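Local coordinates for protein serine protease (Arthrobacter nicotinovorans, PDB 3WY8) that is a trypsin-like serine protease with keratinolytic activity that probably cleaves peptide bonds in proteins, this chain being its protease domain, at residues N46-Y52 / W83-G87. Residues are numbered along the deposited sequence; the frame is centred on the assembly and turned at random.
Sequences NEGPGAY and WASNG
Ala84 O takes the backbone N-H of Gly50 across the contact, 3.0 Å from Gly50 N with an angle of 154° at the hydrogen, and so ties helix 81-84 to the loop facing it. The second cross-link comes from Trp83, whose NE1 donates to Asn46 O at 3.2 Å; the oxygen lies at the rim of the indole, close to the ring plane, but the N-H comes from well above the carbonyl plane. Over one face of the same indole lies the alpha carbon of Gly48, a CH-pi contact 3.8 Å from the centroid of the five-membered ring. A beta carbon on Gly48 would run into the indole, and its positive phi also suits glycine. Gly48 CA further makes a CA-H...O contact with Trp83 O, which accepts the N-H of Gly87 as well. With CG anti to its backbone N (chi1 -180°), Asn46 sends its amide along Ala84, OD1 coming within 3.4 Å of Ala84 CA. OD1 closes an Asx turn by accepting from Gly48 N at 2.9 Å, while ND2 donates to Gly50 O and sits over the centre of one face of the Tyr52 ring. Replacing Asn46 by alanine would probably leave Gly48 N and Gly50 O without their amide partners and remove the group packed on Ala84 and the Tyr52 ring. Pro49, entered through a cis peptide bond, sets CB 3.3 Å from Ser85 O. Tyr52 OH is hydrogen-bonded to Ala79 N, just ahead of helix 81-84, and the Trp83 side chain touches His43 and Asp92 of the probable catalytic triad. The contact thus joins, at the surface of the chymotrypsin-like fold, the loop between barrel strands 37-40 and 55-60 to helix 81-84 and the loop that follows it, between strands 72-78 and 94-98.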
# COMPACT_ATOMS: atom_id res chain seq x y z
N ASN A 46 9.71 -1.72 -6.47
CA ASN A 46 10.41 -1.61 -7.75
C ASN A 46 10.95 -0.20 -7.93
O ASN A 46 10.27 0.77 -7.63
CB ASN A 46 9.48 -2.00 -8.91
CG ASN A 46 10.17 -1.91 -10.27
OD1 ASN A 46 10.32 -0.82 -10.82
ND2 ASN A 46 10.60 -3.05 -10.80
N GLU A 47 12.18 -0.10 -8.45
CA GLU A 47 12.87 1.19 -8.60
C GLU A 47 12.08 2.26 -9.36
O GLU A 47 12.24 3.46 -9.08
CB GLU A 47 14.25 0.99 -9.23
CG GLU A 47 15.23 0.22 -8.36
CD GLU A 47 16.61 0.12 -8.98
OE1 GLU A 47 17.58 0.54 -8.32
OE2 GLU A 47 16.73 -0.37 -10.13
N GLY A 48 11.26 1.84 -10.31
CA GLY A 48 10.37 2.75 -11.04
C GLY A 48 11.07 3.88 -11.79
O GLY A 48 10.98 5.04 -11.38
N PRO A 49 11.76 3.56 -12.89
CA PRO A 49 11.94 2.22 -13.46
C PRO A 49 13.18 1.49 -12.94
O PRO A 49 14.12 2.12 -12.44
CB PRO A 49 12.10 2.50 -14.95
CG PRO A 49 12.79 3.83 -15.00
CD PRO A 49 12.31 4.60 -13.79
N GLY A 50 13.18 0.17 -13.07
CA GLY A 50 14.37 -0.60 -12.76
C GLY A 50 14.08 -1.95 -12.14
O GLY A 50 13.10 -2.61 -12.49
N ALA A 51 14.96 -2.34 -11.22
CA ALA A 51 14.90 -3.65 -10.60
C ALA A 51 13.80 -3.74 -9.55
O ALA A 51 13.39 -2.72 -8.97
CB ALA A 51 16.25 -3.99 -9.98
N TYR A 52 13.31 -4.95 -9.33
CA TYR A 52 12.45 -5.25 -8.20
C TYR A 52 13.28 -5.34 -6.91
O TYR A 52 14.50 -5.53 -6.96
CB TYR A 52 11.68 -6.55 -8.43
CG TYR A 52 10.50 -6.39 -9.36
CD1 TYR A 52 9.28 -5.90 -8.88
CD2 TYR A 52 10.60 -6.72 -10.71
CE1 TYR A 52 8.18 -5.76 -9.73
CE2 TYR A 52 9.50 -6.58 -11.56
CZ TYR A 52 8.30 -6.09 -11.06
OH TYR A 52 7.21 -5.94 -11.89
N TRP A 83 4.91 1.13 -14.51
CA TRP A 83 5.76 1.41 -13.35
C TRP A 83 7.19 0.88 -13.51
O TRP A 83 8.16 1.65 -13.40
CB TRP A 83 5.16 0.91 -12.02
CG TRP A 83 6.06 1.34 -10.91
CD1 TRP A 83 6.97 0.57 -10.24
CD2 TRP A 83 6.23 2.68 -10.43
NE1 TRP A 83 7.67 1.35 -9.35
CE2 TRP A 83 7.23 2.64 -9.44
CE3 TRP A 83 5.61 3.90 -10.73
CZ2 TRP A 83 7.63 3.78 -8.75
CZ3 TRP A 83 6.01 5.03 -10.04
CH2 TRP A 83 7.01 4.96 -9.05
N ALA A 84 7.31 -0.42 -13.73
CA ALA A 84 8.61 -1.10 -13.74
C ALA A 84 9.53 -0.63 -14.86
O ALA A 84 10.76 -0.61 -14.70
CB ALA A 84 8.39 -2.61 -13.83
N SER A 85 8.94 -0.22 -15.98
CA SER A 85 9.70 0.20 -17.16
C SER A 85 9.80 1.72 -17.32
O SER A 85 10.76 2.21 -17.91
CB SER A 85 9.10 -0.41 -18.43
OG SER A 85 9.90 -0.12 -19.57
N ASN A 86 8.83 2.45 -16.79
CA ASN A 86 8.77 3.90 -17.01
C ASN A 86 8.68 4.77 -15.75
O ASN A 86 8.80 6.00 -15.84
CB ASN A 86 7.62 4.24 -17.97
CG ASN A 86 7.84 3.67 -19.37
OD1 ASN A 86 8.96 3.64 -19.88
ND2 ASN A 86 6.75 3.22 -19.99
N GLY A 87 8.46 4.15 -14.59
CA GLY A 87 8.25 4.90 -13.34
C GLY A 87 7.09 5.88 -13.40
O GLY A 87 7.13 6.95 -12.77